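Local coordinates for 26.7 kDa salivary protein (PDB 6MT7), which binds and sequesters cysteinyl leukotrienes and a thromboxane A2 analogue, modulating female sand fly blood feeding and inhibiting thromboxane A2-dependent platelet aggregation induced by low collagen concentrations, at residues L183-S197 / M209-I223. Sequence-based numbering, arbitrary orientation.
Sequences LGITDEQFASCVKAS and MYNCVEKHNSQALKI
Residues 187-196 and 209-216 form an antiparallel helix pair, their axes 9.2 Å apart at an angle of 152°, and the backbones come closest there at Cys193 and Cys212. The disulfide between these residues (SG to SG 2.1 Å) welds the helices together. Cys193 is also a knob in the hole made by Met209, Cys212, Val213 and His216, a place for a small side chain.

One turn before Cys193, Gln189 lays its aliphatic part over one face of the His216 imidazole: CB stands 3.8 Å from the ring centroid, almost on the normal, a CH-pi contact. Cys193 SG meets the same ring in plane at its CD2 edge. His216 NE2 reaches Ser192 OG through a long, weak bond, and a water bridges them. Gln189 also closes a capping box with Thr186.

On the inner side, the selenomethionine at Met209 is bent at chi2 and chi3 (-75° and -54°), which turns CE to Phe190 CZ, 3.7 Å away, while SE lies against Cys193 O. Before the helix begins, Ile185 puts CD1 3.5 Å from His216 CB, and Leu183 lies along the first turn of helix 220-227, with CB on Ala220 CB and CD2 3.5 Å from Ile223 CG2. Gly184, lacking a CB, avoids crowding Leu183 O and Asn217 ND2. Two waters tie the carbonyls of Leu183 and Gly184 to the Asn217 amide, whose OD1 caps Gln219 N.

Away from the ligand pocket, the disulfide thus fixes the helix spacing, while apolar contacts and water links to Asn217 join residues 183-186 to the start of helix 220-227.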
loop_
_atom_site.group_PDB
_atom_site.type_symbol
_atom_site.label_atom_id
_atom_site.label_comp_id
_atom_site.label_asym_id
_atom_site.label_seq_id
_atom_site.Cartn_x
_atom_site.Cartn_y
_atom_site.Cartn_z
ATOM N N LEU A 183 -14.862 4.428 -4.954
ATOM C CA LEU A 183 -15.503 3.307 -5.626
ATOM C C LEU A 183 -16.919 3.051 -5.134
ATOM O O LEU A 183 -17.531 2.062 -5.554
ATOM C CB LEU A 183 -14.678 2.031 -5.434
ATOM C CG LEU A 183 -13.195 2.139 -5.766
ATOM C CD1 LEU A 183 -12.538 0.777 -5.666
ATOM C CD2 LEU A 183 -13.038 2.727 -7.159
ATOM N N GLY A 184 -17.444 3.911 -4.263
ATOM C CA GLY A 184 -18.786 3.749 -3.747
ATOM C C GLY A 184 -18.900 2.870 -2.526
ATOM O O GLY A 184 -19.992 2.356 -2.252
ATOM N N ILE A 185 -17.809 2.659 -1.796
ATOM C CA ILE A 185 -17.815 1.888 -0.556
ATOM C C ILE A 185 -17.491 2.859 0.570
ATOM O O ILE A 185 -16.360 3.355 0.659
ATOM C CB ILE A 185 -16.797 0.738 -0.582
ATOM C CG1 ILE A 185 -17.018 -0.148 -1.804
ATOM C CG2 ILE A 185 -16.871 -0.078 0.715
ATOM C CD1 ILE A 185 -18.145 -1.106 -1.648
ATOM N N THR A 186 -18.467 3.125 1.435
ATOM C CA THR A 186 -18.225 4.061 2.524
ATOM C C THR A 186 -17.354 3.414 3.594
ATOM O O THR A 186 -17.162 2.198 3.631
ATOM C CB THR A 186 -19.533 4.517 3.170
ATOM O OG1 THR A 186 -20.141 3.395 3.821
ATOM C CG2 THR A 186 -20.502 5.078 2.120
ATOM N N ASP A 187 -16.843 4.257 4.494
ATOM C CA ASP A 187 -16.075 3.744 5.624
ATOM C C ASP A 187 -16.912 2.792 6.474
ATOM O O ASP A 187 -16.408 1.769 6.945
ATOM C CB ASP A 187 -15.567 4.904 6.478
ATOM C CG ASP A 187 -14.471 5.710 5.796
ATOM O OD1 ASP A 187 -13.917 5.262 4.768
ATOM O OD2 ASP A 187 -14.151 6.794 6.324
ATOM N N GLU A 188 -18.191 3.123 6.693
ATOM C CA GLU A 188 -19.068 2.235 7.453
ATOM C C GLU A 188 -19.265 0.904 6.742
ATOM O O GLU A 188 -19.269 -0.156 7.379
ATOM C CB GLU A 188 -20.419 2.902 7.690
ATOM C CG GLU A 188 -20.381 3.965 8.766
ATOM C CD GLU A 188 -20.106 3.372 10.130
ATOM O OE1 GLU A 188 -19.090 3.782 10.737
ATOM O OE2 GLU A 188 -20.898 2.514 10.593
ATOM N N GLN A 189 -19.453 0.939 5.421
ATOM C CA GLN A 189 -19.626 -0.308 4.684
ATOM C C GLN A 189 -18.368 -1.155 4.766
ATOM O O GLN A 189 -18.428 -2.355 5.061
ATOM C CB GLN A 189 -20.003 -0.013 3.231
ATOM C CG GLN A 189 -21.446 0.486 3.105
ATOM C CD GLN A 189 -21.664 1.374 1.901
ATOM O OE1 GLN A 189 -20.893 1.342 0.951
ATOM N NE2 GLN A 189 -22.716 2.188 1.945
ATOM N N PHE A 190 -17.209 -0.541 4.542
ATOM C CA PHE A 190 -15.978 -1.317 4.606
ATOM C C PHE A 190 -15.770 -1.898 5.998
ATOM O O PHE A 190 -15.403 -3.073 6.137
ATOM C CB PHE A 190 -14.779 -0.469 4.201
ATOM C CG PHE A 190 -13.541 -1.277 3.985
ATOM C CD1 PHE A 190 -13.329 -1.928 2.775
ATOM C CD2 PHE A 190 -12.597 -1.409 4.993
ATOM C CE1 PHE A 190 -12.173 -2.702 2.577
ATOM C CE2 PHE A 190 -11.453 -2.175 4.797
ATOM C CZ PHE A 190 -11.249 -2.825 3.594
ATOM N N ALA A 191 -16.000 -1.084 7.038
ATOM C CA ALA A 191 -15.886 -1.575 8.410
ATOM C C ALA A 191 -16.800 -2.766 8.653
ATOM O O ALA A 191 -16.423 -3.712 9.358
ATOM C CB ALA A 191 -16.217 -0.462 9.411
ATOM N N SER A 192 -18.021 -2.731 8.106
ATOM C CA SER A 192 -18.922 -3.863 8.293
ATOM C C SER A 192 -18.371 -5.127 7.639
ATOM O O SER A 192 -18.559 -6.226 8.173
ATOM C CB SER A 192 -20.327 -3.537 7.762
ATOM O OG SER A 192 -20.366 -3.538 6.342
ATOM N N CYS A 193 -17.670 -4.994 6.509
ATOM C CA CYS A 193 -17.040 -6.163 5.891
ATOM C C CYS A 193 -15.911 -6.714 6.753
ATOM O O CYS A 193 -15.777 -7.934 6.903
ATOM C CB CYS A 193 -16.512 -5.810 4.503
ATOM S SG CYS A 193 -17.820 -5.348 3.371
ATOM N N VAL A 194 -15.083 -5.829 7.313
ATOM C CA VAL A 194 -14.024 -6.257 8.227
ATOM C C VAL A 194 -14.616 -7.033 9.393
ATOM O O VAL A 194 -14.174 -8.146 9.720
ATOM C CB VAL A 194 -13.215 -5.034 8.708
ATOM C CG1 VAL A 194 -12.241 -5.411 9.830
ATOM C CG2 VAL A 194 -12.481 -4.400 7.540
ATOM N N LYS A 195 -15.651 -6.470 10.016
ATOM C CA LYS A 195 -16.266 -7.127 11.161
ATOM C C LYS A 195 -16.859 -8.478 10.774
ATOM O O LYS A 195 -16.710 -9.461 11.511
ATOM C CB LYS A 195 -17.335 -6.222 11.764
ATOM C CG LYS A 195 -18.020 -6.830 12.965
ATOM C CD LYS A 195 -18.829 -5.787 13.711
ATOM C CE LYS A 195 -19.420 -6.350 14.997
ATOM N NZ LYS A 195 -20.316 -5.347 15.661
ATOM N N ALA A 196 -17.532 -8.549 9.624
ATOM C CA ALA A 196 -18.117 -9.812 9.185
ATOM C C ALA A 196 -17.053 -10.860 8.893
ATOM O O ALA A 196 -17.347 -12.060 8.947
ATOM C CB ALA A 196 -18.992 -9.592 7.946
ATOM N N SER A 197 -15.832 -10.435 8.597
ATOM C CA SER A 197 -14.726 -11.345 8.320
ATOM C C SER A 197 -13.920 -11.621 9.585
ATOM O O SER A 197 -13.222 -12.631 9.676
ATOM C CB SER A 197 -13.818 -10.768 7.227
ATOM O OG SER A 197 -14.565 -10.425 6.069
HETATM N N MSE A 209 -14.429 -10.975 2.594
HETATM C CA MSE A 209 -14.190 -9.581 2.224
HETATM C C MSE A 209 -14.588 -9.285 0.787
HETATM O O MSE A 209 -15.264 -8.292 0.507
HETATM C CB MSE A 209 -12.716 -9.194 2.450
HETATM C CG MSE A 209 -12.316 -9.228 3.922
HETATM SE SE MSE A 209 -13.058 -7.673 4.869
HETATM C CE MSE A 209 -12.356 -6.306 3.718
ATOM N N TYR A 210 -14.156 -10.158 -0.120
ATOM C CA TYR A 210 -14.476 -9.985 -1.533
ATOM C C TYR A 210 -15.985 -9.926 -1.748
ATOM O O TYR A 210 -16.501 -8.988 -2.368
ATOM C CB TYR A 210 -13.846 -11.128 -2.338
ATOM C CG TYR A 210 -14.006 -11.028 -3.841
ATOM C CD1 TYR A 210 -15.206 -11.370 -4.460
ATOM C CD2 TYR A 210 -12.951 -10.607 -4.646
ATOM C CE1 TYR A 210 -15.358 -11.271 -5.838
ATOM C CE2 TYR A 210 -13.093 -10.518 -6.022
ATOM C CZ TYR A 210 -14.296 -10.851 -6.609
ATOM O OH TYR A 210 -14.427 -10.762 -7.975
ATOM N N ASN A 211 -16.708 -10.931 -1.246
ATOM C CA ASN A 211 -18.145 -11.001 -1.481
ATOM C C ASN A 211 -18.877 -9.852 -0.806
ATOM O O ASN A 211 -19.887 -9.369 -1.333
ATOM C CB ASN A 211 -18.689 -12.341 -0.992
ATOM C CG ASN A 211 -18.176 -13.505 -1.816
ATOM O OD1 ASN A 211 -17.907 -13.356 -3.004
ATOM N ND2 ASN A 211 -18.029 -14.662 -1.189
ATOM N N CYS A 212 -18.379 -9.401 0.347
ATOM C CA CYS A 212 -19.033 -8.308 1.062
ATOM C C CYS A 212 -18.866 -6.986 0.326
ATOM O O CYS A 212 -19.827 -6.215 0.201
ATOM C CB CYS A 212 -18.480 -8.201 2.484
ATOM S SG CYS A 212 -19.204 -6.864 3.467
ATOM N N VAL A 213 -17.657 -6.704 -0.169
ATOM C CA VAL A 213 -17.444 -5.473 -0.923
ATOM C C VAL A 213 -18.285 -5.491 -2.195
ATOM O O VAL A 213 -18.932 -4.499 -2.546
ATOM C CB VAL A 213 -15.944 -5.280 -1.231
ATOM C CG1 VAL A 213 -15.741 -4.154 -2.249
ATOM C CG2 VAL A 213 -15.156 -4.974 0.052
ATOM N N GLU A 214 -18.306 -6.631 -2.889
ATOM C CA GLU A 214 -19.065 -6.721 -4.131
ATOM C C GLU A 214 -20.555 -6.535 -3.888
ATOM O O GLU A 214 -21.255 -5.956 -4.726
ATOM C CB GLU A 214 -18.800 -8.063 -4.805
ATOM C CG GLU A 214 -19.351 -8.156 -6.216
ATOM C CD GLU A 214 -18.891 -9.410 -6.933
ATOM O OE1 GLU A 214 -18.946 -10.502 -6.323
ATOM O OE2 GLU A 214 -18.466 -9.299 -8.100
ATOM N N LYS A 215 -21.053 -7.013 -2.747
ATOM C CA LYS A 215 -22.463 -6.822 -2.423
ATOM C C LYS A 215 -22.795 -5.345 -2.235
ATOM O O LYS A 215 -23.874 -4.890 -2.633
ATOM C CB LYS A 215 -22.824 -7.627 -1.176
ATOM C CG LYS A 215 -24.306 -7.597 -0.833
ATOM C CD LYS A 215 -24.899 -8.998 -0.808
ATOM C CE LYS A 215 -26.390 -8.970 -0.486
ATOM N NZ LYS A 215 -27.231 -9.168 -1.700
ATOM N N HIS A 216 -21.876 -4.576 -1.644
ATOM C CA HIS A 216 -22.132 -3.155 -1.441
ATOM C C HIS A 216 -22.113 -2.394 -2.759
ATOM O O HIS A 216 -22.967 -1.529 -2.994
ATOM C CB HIS A 216 -21.118 -2.564 -0.462
ATOM C CG HIS A 216 -21.346 -2.973 0.958
ATOM N ND1 HIS A 216 -22.519 -2.700 1.629
ATOM C CD2 HIS A 216 -20.557 -3.637 1.833
ATOM C CE1 HIS A 216 -22.443 -3.181 2.858
ATOM N NE2 HIS A 216 -21.261 -3.752 3.008
ATOM N N ASN A 217 -21.153 -2.698 -3.634
ATOM C CA ASN A 217 -21.095 -2.057 -4.944
ATOM C C ASN A 217 -20.486 -3.036 -5.936
ATOM O O ASN A 217 -19.315 -3.411 -5.806
ATOM C CB ASN A 217 -20.290 -0.756 -4.895
ATOM C CG ASN A 217 -20.398 0.043 -6.186
ATOM O OD1 ASN A 217 -19.939 -0.395 -7.237
ATOM N ND2 ASN A 217 -21.009 1.221 -6.109
ATOM N N SER A 218 -21.280 -3.446 -6.928
ATOM C CA SER A 218 -20.849 -4.502 -7.837
ATOM C C SER A 218 -19.735 -4.067 -8.779
ATOM O O SER A 218 -19.096 -4.933 -9.388
ATOM C CB SER A 218 -22.039 -5.017 -8.655
ATOM O OG SER A 218 -22.634 -3.972 -9.404
ATOM N N GLN A 219 -19.475 -2.766 -8.916
ATOM C CA GLN A 219 -18.439 -2.304 -9.828
ATOM C C GLN A 219 -17.127 -1.960 -9.135
ATOM O O GLN A 219 -16.114 -1.802 -9.821
ATOM C CB GLN A 219 -18.931 -1.087 -10.620
ATOM C CG GLN A 219 -20.220 -1.330 -11.402
ATOM C CD GLN A 219 -20.294 -2.718 -12.025
ATOM O OE1 GLN A 219 -21.255 -3.460 -11.809
ATOM N NE2 GLN A 219 -19.293 -3.058 -12.828
ATOM N N ALA A 220 -17.117 -1.860 -7.803
ATOM C CA ALA A 220 -15.929 -1.377 -7.100
ATOM C C ALA A 220 -14.722 -2.250 -7.402
ATOM O O ALA A 220 -13.649 -1.746 -7.751
ATOM C CB ALA A 220 -16.191 -1.324 -5.590
ATOM N N LEU A 221 -14.881 -3.567 -7.288
ATOM C CA LEU A 221 -13.744 -4.444 -7.533
ATOM C C LEU A 221 -13.423 -4.525 -9.018
ATOM O O LEU A 221 -12.261 -4.722 -9.382
ATOM C CB LEU A 221 -14.009 -5.832 -6.953
ATOM C CG LEU A 221 -14.167 -5.900 -5.425
ATOM C CD1 LEU A 221 -14.327 -7.349 -4.982
ATOM C CD2 LEU A 221 -12.989 -5.237 -4.714
ATOM N N LYS A 222 -14.425 -4.360 -9.890
ATOM C CA LYS A 222 -14.132 -4.270 -11.317
ATOM C C LYS A 222 -13.235 -3.075 -11.613
ATOM O O LYS A 222 -12.318 -3.168 -12.435
ATOM C CB LYS A 222 -15.426 -4.179 -12.128
ATOM C CG LYS A 222 -16.309 -5.409 -12.040
ATOM C CD LYS A 222 -17.248 -5.483 -13.246
ATOM C CE LYS A 222 -18.059 -6.772 -13.262
ATOM N NZ LYS A 222 -19.464 -6.528 -12.822
ATOM N N ILE A 223 -13.487 -1.942 -10.951
ATOM C CA ILE A 223 -12.671 -0.751 -11.161
ATOM C C ILE A 223 -11.240 -0.986 -10.688
ATOM O O ILE A 223 -10.279 -0.619 -11.376
ATOM C CB ILE A 223 -13.320 0.461 -10.467
ATOM C CG1 ILE A 223 -14.645 0.818 -11.149
ATOM C CG2 ILE A 223 -12.370 1.660 -10.472
ATOM C CD1 ILE A 223 -15.429 1.880 -10.429
HETATM O O HOH W 1 -17.698 1.380 -8.103
HETATM O O HOH W 2 -22.148 2.407 -3.927
HETATM O O HOH W 3 -22.039 -5.664 5.262
#